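Local coordinates for protein 3,4-dihydroxy-2-butanone 4-phosphate synthase (Candida albicans, PDB 1TKS) that catalyses the conversion of D-ribulose 5-phosphate to formate and 3,4-dihydroxy-2-butanone 4-phosphate, a step in riboflavin biosynthesis, at residues Gly18-Val23 with Met47-Arg52; Cys59-Glu64 with Gly144-Ala149; Arg66-Glu71 with Pro131-Pro136; Ala114-Lys119 with Gly157-Gly162. All coordinates share one frame; numbering follows the deposited sequence.

Contact 1 of 4, residues Gly18-Val23 with Met47-Arg52; sequences GEFLIV and MAFLVR
Segment 18-23, which leads into strand 21-24, packs on helix 44-52 in the apolar core through one ring, that of F20, which reaches F49 and L50 on neighbouring positions of the helix. F20 CE1 lies 3.8 Å from F49 CD2, and the two side chains run past one another in opposite directions. Their ring centroids are 5.9 Å apart with the planes inclined at 32°, an oblique pairing. CG anti to the backbone N (chi1 -178°) carries F49 CD2 to the F20 ring. At the neighbouring ring atom, F20 CZ sits 3.9 Å from L50 CB while F20 CE2 meets L50 CD1 at 4.1 Å, the leucine crossing the phenylalanine at about a right angle. The wider setting is a helix laid against a mixed sheet: F20 also packs on M37 and L50 on L35, both from strand 34-38, and F49 makes edge-to-face contacts with Y53 and H188. Just upstream of F20, G18 is the C-prime residue of the Schellman motif that ends helix 8-16, and its carbonyl O accepts a hydrogen bond from K46 NZ. At the C-terminal end of segment 47-52, R52 NH1 forms a salt bridge with D170 OD1.

Contact 2 of 4, residues Cys59-Glu64 with Gly144-Ala149; sequences CVPLSE and GHTEAA
A hydrogen bond of 2.9 Å from A148 N to G144 O winds the first turn of helix 145-155, the turn whose T146, together with A149 just beyond it, meets P61 of strand 59-63. No hydrogen bond passes between the two segments; what joins them is the proline ring, lying against the helix surface. P61 CG is 3.7 Å from A149 CB, and P61 CB approaches that same methyl equally closely. P61 CB also rests 3.5 Å from T146 O, so the pyrrolidine reaches the helix backbone itself. The threonine methyl adds a further contact: with OG1 beside the backbone N (chi1 -65°), T146 CG2 falls anti to that N and comes to 3.8 Å from P61 CB. H145 and E147 engage other partners. H145 ND1 bonds to D34 OD2 and H145 NE2 to D25 OD1, one bond on each ring nitrogen, which should limit the rotation of the imidazole; E147 forms a salt bridge with R142 and accepts a bond from V135 N. The buried packing of P61 thus borders a helix N-terminus, with G144 as its N-cap residue. G144, H145 and T146 probably bind D-ribulose 5-phosphate, and H145 probably also a magnesium ion, as expected for the active site of the DHBP synthase family.

Contact 3 of 4, residues Arg66-Glu71 with Pro131-Pro136; sequences RANQLE and PLRAVP
With CG anti to the carbonyl carbon (chi1 -64°) and a bend at chi3 of 67°, the R133 side chain leaves strand 129-134 and brings its guanidinium beside N68 of helix 64-69. The aliphatic part of the arginine packs against the helix, where A67 CB lies 3.9 Å from R133 CG and 4.1 Å from R133 NE. Farther along the side chain, N68 OD1 comes in over one face of the guanidinium, the amide plane standing 82° from it. N68 OD1 is 3.1 Å from R133 NH2, yet from that position the N-H cannot point at it, and no direct hydrogen bond forms. Two waters make the connection instead. The first accepts from N68 ND2 at 2.9 Å and from R133 NH2 at 3.0 Å, sitting at the edge of the guanidinium and in its plane. The second donates to N68 OD1 and accepts from R133 NH1 at 3.0 Å. Both polar atoms of the amide are therefore tied to the arginine, one water to each terminal nitrogen. E64 OE1 adds a long, weak ion pair to R133 NH2. A water-mediated bridge beyond the apolar contact with A67 thus joins the short helix that follows strand 59-63 to that strand's neighbour in a parallel sheet, strand 129-134.

Contact 4 of 4, residues Ala114-Lys119 with Gly157-Gly162; sequences ANPNSK and GLQPAG
A114 and A161 meet methyl to methyl, A114 CB lying 3.7 Å from A161 CB, where two loops come together: one begins with a type I turn just after helix 103-114, the other leads into strand 162-166. Beside this apolar pair, Q159 reaches across to the last carbonyl of the helix, with its CG 3.2 Å from A114 O, a packing contact and not a hydrogen bond. The glutamine chain keeps CG beside A114 O and, bent at chi2 (-61°), brings OE1 near R66 NH1; its modelled approach to the ring of P116 is too short to be trusted. In the next shell, R66 serves both segments, donating a hydrogen bond from NH2 to A114 O and a weak one from NH1 to Q159 OE1. One arginine of helix 64-69 thereby reaches acceptors on each side of the contact. E40 OE2 accepts a hydrogen bond from Q159 N, while P160 is the centre of an inverse gamma turn closed by A161 N to Q159 O at 2.6 Å. In segment 114-119, the type I turn that carries P116 is closed by S118 N to N115 O at 3.0 Å. An Asx turn braces this bend further: N117 N donates to N115 OD1 at 2.9 Å, with an N-H...O angle of 159° and the donor tilted 20° from the carbonyl plane.

How the contacts relate
Contact 1 closes along the chain before the other three open; its centre lies about 15 Å from that of contact 2 and about 22 Å from that of contact 3, and contacts 1 and 3 lie on opposite sides of the chain's centre. Contacts 2 and 3, whose centres are about 9 Å apart, share the two-stranded parallel sheet of 59-63 and 129-134, where L62 probably hydrogen-bonds to L132 and A134. Contact 4 alternates with both along the sequence, meeting contact 2 through P61 O and G162 N and contact 3 through R66. These connections bring chain regions distant in sequence together near the turn of contact 2 that probably binds substrate, which contact 1 touches between V23 and H145.

Contact 1 of 4, residues Gly18-Val23 with Met47-Arg52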
loop_
_atom_site.group_PDB
_atom_site.type_symbol
_atom_site.label_atom_id
_atom_site.label_comp_id
_atom_site.label_asym_id
_atom_site.label_seq_id
_atom_site.Cartn_x
_atom_site.Cartn_y
_atom_site.Cartn_z
ATOM N N GLY B 18 11.956 -14.907 13.668
ATOM C CA GLY B 18 11.280 -14.525 12.438
ATOM C C GLY B 18 9.764 -14.585 12.403
ATOM O O GLY B 18 9.168 -14.585 11.325
ATOM N N GLU B 19 9.130 -14.639 13.567
ATOM C CA GLU B 19 7.679 -14.684 13.601
ATOM C C GLU B 19 7.114 -13.282 13.655
ATOM O O GLU B 19 7.805 -12.323 14.010
ATOM C CB GLU B 19 7.169 -15.438 14.832
ATOM C CG GLU B 19 7.721 -16.828 15.014
ATOM C CD GLU B 19 7.064 -17.555 16.168
ATOM O OE1 GLU B 19 7.718 -18.440 16.759
ATOM O OE2 GLU B 19 5.891 -17.248 16.480
ATOM N N PHE B 20 5.845 -13.186 13.295
ATOM C CA PHE B 20 5.120 -11.932 13.339
ATOM C C PHE B 20 4.600 -11.804 14.762
ATOM O O PHE B 20 4.523 -12.788 15.504
ATOM C CB PHE B 20 3.899 -11.976 12.421
ATOM C CG PHE B 20 4.177 -11.618 10.999
ATOM C CD1 PHE B 20 4.138 -12.585 9.999
ATOM C CD2 PHE B 20 4.437 -10.299 10.647
ATOM C CE1 PHE B 20 4.347 -12.234 8.664
ATOM C CE2 PHE B 20 4.646 -9.943 9.318
ATOM C CZ PHE B 20 4.602 -10.912 8.325
ATOM N N LEU B 21 4.256 -10.582 15.131
ATOM C CA LEU B 21 3.650 -10.296 16.416
ATOM C C LEU B 21 2.511 -9.344 16.086
ATOM O O LEU B 21 2.648 -8.485 15.217
ATOM C CB LEU B 21 4.628 -9.611 17.376
ATOM C CG LEU B 21 5.680 -10.492 18.043
ATOM C CD1 LEU B 21 6.580 -9.631 18.923
ATOM C CD2 LEU B 21 5.004 -11.569 18.880
ATOM N N ILE B 22 1.371 -9.535 16.738
ATOM C CA ILE B 22 0.238 -8.645 16.550
ATOM C C ILE B 22 0.458 -7.633 17.662
ATOM O O ILE B 22 0.618 -8.005 18.824
ATOM C CB ILE B 22 -1.101 -9.372 16.749
ATOM C CG1 ILE B 22 -1.285 -10.410 15.643
ATOM C CG2 ILE B 22 -2.253 -8.366 16.731
ATOM C CD1 ILE B 22 -2.421 -11.392 15.884
ATOM N N VAL B 23 0.488 -6.358 17.300
ATOM C CA VAL B 23 0.740 -5.305 18.270
ATOM C C VAL B 23 -0.406 -4.302 18.401
ATOM O O VAL B 23 -0.840 -3.721 17.410
ATOM C CB VAL B 23 2.041 -4.554 17.891
ATOM C CG1 VAL B 23 2.327 -3.452 18.882
ATOM C CG2 VAL B 23 3.209 -5.539 17.842
ATOM N N MET B 47 5.950 -11.885 3.377
ATOM C CA MET B 47 5.467 -10.610 2.852
ATOM C C MET B 47 4.117 -10.853 2.179
ATOM O O MET B 47 3.208 -10.028 2.259
ATOM C CB MET B 47 6.447 -10.026 1.829
ATOM C CG MET B 47 5.954 -8.721 1.200
ATOM S SD MET B 47 5.777 -7.326 2.351
ATOM C CE MET B 47 4.144 -7.469 2.927
ATOM N N ALA B 48 3.991 -11.992 1.505
ATOM C CA ALA B 48 2.738 -12.317 0.842
ATOM C C ALA B 48 1.652 -12.452 1.909
ATOM O O ALA B 48 0.506 -12.052 1.698
ATOM C CB ALA B 48 2.866 -13.612 0.051
ATOM N N PHE B 49 2.024 -13.016 3.057
ATOM C CA PHE B 49 1.097 -13.198 4.165
ATOM C C PHE B 49 0.696 -11.833 4.708
ATOM O O PHE B 49 -0.490 -11.552 4.905
ATOM C CB PHE B 49 1.759 -14.021 5.273
ATOM C CG PHE B 49 0.860 -14.304 6.446
ATOM C CD1 PHE B 49 0.006 -15.404 6.440
ATOM C CD2 PHE B 49 0.890 -13.483 7.572
ATOM C CE1 PHE B 49 -0.807 -15.683 7.542
ATOM C CE2 PHE B 49 0.082 -13.752 8.675
ATOM C CZ PHE B 49 -0.769 -14.861 8.661
ATOM N N LEU B 50 1.688 -10.979 4.941
ATOM C CA LEU B 50 1.428 -9.641 5.462
ATOM C C LEU B 50 0.470 -8.873 4.552
ATOM O O LEU B 50 -0.499 -8.287 5.021
ATOM C CB LEU B 50 2.751 -8.869 5.612
ATOM C CG LEU B 50 2.637 -7.440 6.158
ATOM C CD1 LEU B 50 1.948 -7.456 7.525
ATOM C CD2 LEU B 50 4.020 -6.822 6.277
ATOM N N VAL B 51 0.747 -8.879 3.250
ATOM C CA VAL B 51 -0.103 -8.178 2.289
ATOM C C VAL B 51 -1.511 -8.775 2.239
ATOM O O VAL B 51 -2.501 -8.048 2.239
ATOM C CB VAL B 51 0.519 -8.206 0.869
ATOM C CG1 VAL B 51 -0.463 -7.658 -0.157
ATOM C CG2 VAL B 51 1.789 -7.366 0.854
ATOM N N ARG B 52 -1.595 -10.100 2.214
ATOM C CA ARG B 52 -2.880 -10.788 2.143
ATOM C C ARG B 52 -3.889 -10.403 3.220
ATOM O O ARG B 52 -5.084 -10.286 2.941
ATOM C CB ARG B 52 -2.655 -12.303 2.180
ATOM C CG ARG B 52 -3.907 -13.123 2.447
ATOM C CD ARG B 52 -4.874 -13.134 1.274
ATOM N NE ARG B 52 -6.062 -13.913 1.611
ATOM C CZ ARG B 52 -7.048 -13.470 2.386
ATOM N NH1 ARG B 52 -6.995 -12.246 2.893
ATOM N NH2 ARG B 52 -8.074 -14.258 2.677
#

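Contact 2 of 4, residues Cys59-Glu64 with Gly144-Ala149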
loop_
_atom_site.group_PDB
_atom_site.type_symbol
_atom_site.label_atom_id
_atom_site.label_comp_id
_atom_site.label_asym_id
_atom_site.label_seq_id
_atom_site.Cartn_x
_atom_site.Cartn_y
_atom_site.Cartn_z
ATOM N N CYS B 59 4.923 -0.642 5.479
ATOM C CA CYS B 59 5.943 0.290 5.936
ATOM C C CYS B 59 7.119 -0.398 6.614
ATOM O O CYS B 59 6.983 -1.482 7.183
ATOM C CB CYS B 59 5.312 1.306 6.890
ATOM S SG CYS B 59 4.006 2.313 6.131
ATOM N N VAL B 60 8.277 0.250 6.551
ATOM C CA VAL B 60 9.479 -0.298 7.148
ATOM C C VAL B 60 10.111 0.677 8.136
ATOM O O VAL B 60 10.870 1.568 7.754
ATOM C CB VAL B 60 10.512 -0.685 6.061
ATOM C CG1 VAL B 60 11.803 -1.164 6.710
ATOM C CG2 VAL B 60 9.936 -1.784 5.169
ATOM N N PRO B 61 9.771 0.536 9.427
ATOM C CA PRO B 61 10.328 1.412 10.462
ATOM C C PRO B 61 11.844 1.243 10.538
ATOM O O PRO B 61 12.348 0.119 10.565
ATOM C CB PRO B 61 9.636 0.920 11.726
ATOM C CG PRO B 61 8.291 0.540 11.227
ATOM C CD PRO B 61 8.617 -0.219 9.951
ATOM N N LEU B 62 12.555 2.366 10.559
ATOM C CA LEU B 62 14.011 2.389 10.653
ATOM C C LEU B 62 14.360 3.500 11.629
ATOM O O LEU B 62 13.560 4.408 11.844
ATOM C CB LEU B 62 14.638 2.725 9.297
ATOM C CG LEU B 62 14.336 1.802 8.120
ATOM C CD1 LEU B 62 14.827 2.446 6.833
ATOM C CD2 LEU B 62 14.999 0.455 8.346
ATOM N N SER B 63 15.540 3.442 12.233
ATOM C CA SER B 63 15.915 4.512 13.140
ATOM C C SER B 63 16.268 5.716 12.273
ATOM O O SER B 63 16.627 5.564 11.103
ATOM C CB SER B 63 17.126 4.110 13.983
ATOM O OG SER B 63 18.255 3.881 13.154
ATOM N N GLU B 64 16.150 6.915 12.835
ATOM C CA GLU B 64 16.496 8.121 12.089
ATOM C C GLU B 64 17.947 8.037 11.623
ATOM O O GLU B 64 18.275 8.443 10.507
ATOM C CB GLU B 64 16.298 9.364 12.965
ATOM C CG GLU B 64 14.859 9.871 12.985
ATOM C CD GLU B 64 14.639 11.024 13.955
ATOM O OE1 GLU B 64 15.599 11.772 14.229
ATOM O OE2 GLU B 64 13.497 11.193 14.430
ATOM N N GLY B 144 4.695 5.259 19.282
ATOM C CA GLY B 144 4.142 4.917 17.985
ATOM C C GLY B 144 4.483 3.500 17.575
ATOM O O GLY B 144 5.402 2.891 18.126
ATOM N N HIS B 145 3.748 2.955 16.610
ATOM C CA HIS B 145 4.039 1.599 16.168
ATOM C C HIS B 145 5.378 1.567 15.440
ATOM O O HIS B 145 6.021 0.522 15.352
ATOM C CB HIS B 145 2.919 1.070 15.272
ATOM C CG HIS B 145 1.615 0.889 15.989
ATOM N ND1 HIS B 145 0.570 0.168 15.460
ATOM C CD2 HIS B 145 1.197 1.332 17.198
ATOM C CE1 HIS B 145 -0.441 0.173 16.314
ATOM N NE2 HIS B 145 -0.087 0.871 17.374
ATOM N N THR B 146 5.799 2.720 14.926
ATOM C CA THR B 146 7.078 2.821 14.235
ATOM C C THR B 146 8.168 2.578 15.267
ATOM O O THR B 146 9.061 1.752 15.063
ATOM C CB THR B 146 7.274 4.216 13.613
ATOM O OG1 THR B 146 6.295 4.416 12.590
ATOM C CG2 THR B 146 8.664 4.344 13.004
ATOM N N GLU B 147 8.087 3.301 16.380
ATOM C CA GLU B 147 9.060 3.138 17.451
ATOM C C GLU B 147 8.986 1.722 18.013
ATOM O O GLU B 147 10.010 1.136 18.361
ATOM C CB GLU B 147 8.801 4.144 18.577
ATOM C CG GLU B 147 9.228 5.584 18.287
ATOM C CD GLU B 147 8.404 6.239 17.183
ATOM O OE1 GLU B 147 7.175 6.010 17.147
ATOM O OE2 GLU B 147 8.981 6.996 16.380
ATOM N N ALA B 148 7.780 1.169 18.100
ATOM C CA ALA B 148 7.624 -0.178 18.629
ATOM C C ALA B 148 8.376 -1.203 17.786
ATOM O O ALA B 148 9.062 -2.077 18.325
ATOM C CB ALA B 148 6.151 -0.545 18.706
ATOM N N ALA B 149 8.257 -1.094 16.465
ATOM C CA ALA B 149 8.939 -2.023 15.562
ATOM C C ALA B 149 10.454 -1.980 15.753
ATOM O O ALA B 149 11.095 -3.019 15.894
ATOM C CB ALA B 149 8.583 -1.705 14.103
#

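Contact 3 of 4, residues Arg66-Glu71 with Pro131-Pro136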
loop_
_atom_site.group_PDB
_atom_site.type_symbol
_atom_site.label_atom_id
_atom_site.label_comp_id
_atom_site.label_asym_id
_atom_site.label_seq_id
_atom_site.Cartn_x
_atom_site.Cartn_y
_atom_site.Cartn_z
ATOM N N ARG B 66 19.687 5.392 10.843
ATOM C CA ARG B 66 19.797 4.480 9.712
ATOM C C ARG B 66 19.235 5.110 8.442
ATOM O O ARG B 66 19.848 5.024 7.382
ATOM C CB ARG B 66 19.064 3.166 10.006
ATOM C CG ARG B 66 19.061 2.190 8.834
ATOM C CD ARG B 66 20.478 1.829 8.404
ATOM N NE ARG B 66 21.126 0.895 9.323
ATOM C CZ ARG B 66 20.852 -0.405 9.386
ATOM N NH1 ARG B 66 21.490 -1.181 10.253
ATOM N NH2 ARG B 66 19.945 -0.935 8.578
ATOM N N ALA B 67 18.068 5.740 8.548
ATOM C CA ALA B 67 17.458 6.383 7.392
ATOM C C ALA B 67 18.420 7.432 6.829
ATOM O O ALA B 67 18.534 7.587 5.615
ATOM C CB ALA B 67 16.129 7.033 7.783
ATOM N N ASN B 68 19.118 8.140 7.716
ATOM C CA ASN B 68 20.074 9.156 7.283
ATOM C C ASN B 68 21.245 8.520 6.534
ATOM O O ASN B 68 21.704 9.047 5.517
ATOM C CB ASN B 68 20.607 9.960 8.479
ATOM C CG ASN B 68 19.561 10.895 9.073
ATOM O OD1 ASN B 68 18.629 11.321 8.390
ATOM N ND2 ASN B 68 19.727 11.236 10.346
ATOM N N GLN B 69 21.726 7.385 7.034
ATOM C CA GLN B 69 22.846 6.692 6.400
ATOM C C GLN B 69 22.483 6.240 4.990
ATOM O O GLN B 69 23.301 6.317 4.072
ATOM C CB GLN B 69 23.267 5.475 7.234
ATOM C CG GLN B 69 24.491 4.752 6.685
ATOM C CD GLN B 69 24.950 3.605 7.567
ATOM O OE1 GLN B 69 24.286 2.571 7.660
ATOM N NE2 GLN B 69 26.090 3.784 8.228
ATOM N N LEU B 70 21.247 5.777 4.823
ATOM C CA LEU B 70 20.769 5.308 3.528
ATOM C C LEU B 70 20.254 6.441 2.648
ATOM O O LEU B 70 19.811 6.206 1.526
ATOM C CB LEU B 70 19.659 4.271 3.727
ATOM C CG LEU B 70 20.076 2.958 4.398
ATOM C CD1 LEU B 70 18.851 2.087 4.627
ATOM C CD2 LEU B 70 21.094 2.239 3.521
ATOM N N GLU B 71 20.327 7.667 3.160
ATOM C CA GLU B 71 19.863 8.848 2.440
ATOM C C GLU B 71 18.377 8.769 2.114
ATOM O O GLU B 71 17.963 8.962 0.971
ATOM C CB GLU B 71 20.672 9.051 1.154
ATOM C CG GLU B 71 22.145 9.336 1.400
ATOM C CD GLU B 71 22.905 9.658 0.125
ATOM O OE1 GLU B 71 24.128 9.886 0.209
ATOM O OE2 GLU B 71 22.278 9.681 -0.955
ATOM N N PRO B 131 9.520 3.544 3.941
ATOM C CA PRO B 131 10.336 3.545 5.161
ATOM C C PRO B 131 9.770 4.576 6.136
ATOM O O PRO B 131 9.236 5.604 5.717
ATOM C CB PRO B 131 11.729 3.952 4.662
ATOM C CG PRO B 131 11.724 3.538 3.212
ATOM C CD PRO B 131 10.327 3.924 2.771
ATOM N N LEU B 132 9.884 4.295 7.432
ATOM C CA LEU B 132 9.397 5.206 8.467
ATOM C C LEU B 132 10.543 5.518 9.418
ATOM O O LEU B 132 11.327 4.633 9.749
ATOM C CB LEU B 132 8.253 4.570 9.255
ATOM C CG LEU B 132 7.044 4.097 8.452
ATOM C CD1 LEU B 132 5.934 3.686 9.408
ATOM C CD2 LEU B 132 6.568 5.204 7.531
ATOM N N ARG B 133 10.637 6.770 9.855
ATOM C CA ARG B 133 11.709 7.178 10.759
ATOM C C ARG B 133 11.314 7.153 12.232
ATOM O O ARG B 133 10.504 7.965 12.680
ATOM C CB ARG B 133 12.197 8.581 10.391
ATOM C CG ARG B 133 12.833 8.669 9.014
ATOM C CD ARG B 133 13.374 10.065 8.741
ATOM N NE ARG B 133 14.500 10.358 9.625
ATOM C CZ ARG B 133 15.264 11.442 9.541
ATOM N NH1 ARG B 133 15.032 12.355 8.608
ATOM N NH2 ARG B 133 16.267 11.609 10.392
ATOM N N ALA B 134 11.894 6.224 12.984
ATOM C CA ALA B 134 11.608 6.111 14.412
ATOM C C ALA B 134 12.461 7.128 15.170
ATOM O O ALA B 134 13.665 7.233 14.936
ATOM C CB ALA B 134 11.917 4.700 14.896
ATOM N N VAL B 135 11.842 7.871 16.083
ATOM C CA VAL B 135 12.569 8.882 16.844
ATOM C C VAL B 135 13.551 8.284 17.847
ATOM O O VAL B 135 13.348 7.175 18.350
ATOM C CB VAL B 135 11.600 9.828 17.610
ATOM C CG1 VAL B 135 10.644 10.488 16.637
ATOM C CG2 VAL B 135 10.825 9.058 18.682
ATOM N N PRO B 136 14.648 9.007 18.131
ATOM C CA PRO B 136 15.650 8.532 19.087
ATOM C C PRO B 136 14.970 8.330 20.438
ATOM O O PRO B 136 14.174 9.167 20.868
ATOM C CB PRO B 136 16.656 9.676 19.125
ATOM C CG PRO B 136 16.595 10.219 17.742
ATOM C CD PRO B 136 15.106 10.237 17.462
HETATM O O HOH W 1 18.255 13.344 11.767
HETATM O O HOH W 2 17.424 14.112 8.046
#

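Contact 4 of 4, residues Ala114-Lys119 with Gly157-Gly162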
loop_
_atom_site.group_PDB
_atom_site.type_symbol
_atom_site.label_atom_id
_atom_site.label_comp_id
_atom_site.label_asym_id
_atom_site.label_seq_id
_atom_site.Cartn_x
_atom_site.Cartn_y
_atom_site.Cartn_z
ATOM N N ALA B 114 17.387 -3.248 6.175
ATOM C CA ALA B 114 17.934 -3.657 7.464
ATOM C C ALA B 114 19.416 -4.035 7.371
ATOM O O ALA B 114 20.161 -3.867 8.334
ATOM C CB ALA B 114 17.132 -4.825 8.028
ATOM N N ASN B 115 19.838 -4.531 6.209
ATOM C CA ASN B 115 21.225 -4.959 6.002
ATOM C C ASN B 115 22.247 -3.839 6.205
ATOM O O ASN B 115 22.232 -2.838 5.494
ATOM C CB ASN B 115 21.389 -5.542 4.595
ATOM C CG ASN B 115 22.639 -6.391 4.457
ATOM O OD1 ASN B 115 23.719 -6.005 4.904
ATOM N ND2 ASN B 115 22.499 -7.552 3.828
ATOM N N PRO B 116 23.160 -4.008 7.176
ATOM C CA PRO B 116 24.197 -3.015 7.484
ATOM C C PRO B 116 25.122 -2.694 6.317
ATOM O O PRO B 116 25.730 -1.626 6.278
ATOM C CB PRO B 116 24.967 -3.655 8.641
ATOM C CG PRO B 116 23.971 -4.551 9.274
ATOM C CD PRO B 116 23.253 -5.155 8.094
ATOM N N ASN B 117 25.233 -3.617 5.368
ATOM C CA ASN B 117 26.108 -3.406 4.223
ATOM C C ASN B 117 25.452 -2.619 3.094
ATOM O O ASN B 117 26.126 -2.212 2.147
ATOM C CB ASN B 117 26.612 -4.750 3.690
ATOM C CG ASN B 117 27.389 -5.531 4.730
ATOM O OD1 ASN B 117 28.332 -5.016 5.332
ATOM N ND2 ASN B 117 26.999 -6.782 4.948
ATOM N N SER B 118 24.144 -2.399 3.187
ATOM C CA SER B 118 23.452 -1.652 2.148
ATOM C C SER B 118 23.944 -0.220 2.084
ATOM O O SER B 118 24.280 0.383 3.106
ATOM C CB SER B 118 21.942 -1.662 2.385
ATOM O OG SER B 118 21.415 -2.956 2.182
ATOM N N LYS B 119 23.977 0.317 0.870
ATOM C CA LYS B 119 24.427 1.679 0.634
ATOM C C LYS B 119 23.317 2.500 -0.011
ATOM O O LYS B 119 22.414 1.955 -0.647
ATOM C CB LYS B 119 25.655 1.667 -0.278
ATOM C CG LYS B 119 26.804 0.816 0.241
ATOM C CD LYS B 119 27.994 0.872 -0.701
ATOM C CE LYS B 119 29.099 -0.081 -0.265
ATOM N NZ LYS B 119 29.581 0.199 1.116
ATOM N N GLY B 157 17.978 -8.163 19.551
ATOM C CA GLY B 157 19.373 -8.222 19.146
ATOM C C GLY B 157 19.584 -8.136 17.645
ATOM O O GLY B 157 20.667 -8.434 17.145
ATOM N N LEU B 158 18.548 -7.708 16.931
ATOM C CA LEU B 158 18.584 -7.597 15.477
ATOM C C LEU B 158 18.843 -6.160 15.002
ATOM O O LEU B 158 18.952 -5.237 15.814
ATOM C CB LEU B 158 17.251 -8.106 14.909
ATOM C CG LEU B 158 16.862 -9.551 15.254
ATOM C CD1 LEU B 158 15.402 -9.815 14.907
ATOM C CD2 LEU B 158 17.778 -10.511 14.505
ATOM N N GLN B 159 18.961 -5.969 13.691
ATOM C CA GLN B 159 19.178 -4.629 13.147
ATOM C C GLN B 159 17.964 -3.781 13.530
ATOM O O GLN B 159 16.843 -4.284 13.580
ATOM C CB GLN B 159 19.320 -4.680 11.621
ATOM C CG GLN B 159 20.550 -5.433 11.120
ATOM C CD GLN B 159 21.846 -4.802 11.586
ATOM O OE1 GLN B 159 22.002 -3.582 11.547
ATOM N NE2 GLN B 159 22.793 -5.632 12.011
ATOM N N PRO B 160 18.172 -2.483 13.810
ATOM C CA PRO B 160 17.094 -1.562 14.195
ATOM C C PRO B 160 16.144 -1.269 13.040
ATOM O O PRO B 160 16.009 -0.127 12.602
ATOM C CB PRO B 160 17.856 -0.320 14.651
ATOM C CG PRO B 160 19.051 -0.328 13.742
ATOM C CD PRO B 160 19.469 -1.783 13.787
ATOM N N ALA B 161 15.479 -2.314 12.561
ATOM C CA ALA B 161 14.563 -2.182 11.439
ATOM C C ALA B 161 13.443 -3.203 11.542
ATOM O O ALA B 161 13.674 -4.358 11.890
ATOM C CB ALA B 161 15.326 -2.384 10.133
ATOM N N GLY B 162 12.225 -2.766 11.242
ATOM C CA GLY B 162 11.088 -3.669 11.284
ATOM C C GLY B 162 10.201 -3.434 10.077
ATOM O O GLY B 162 10.507 -2.601 9.226
#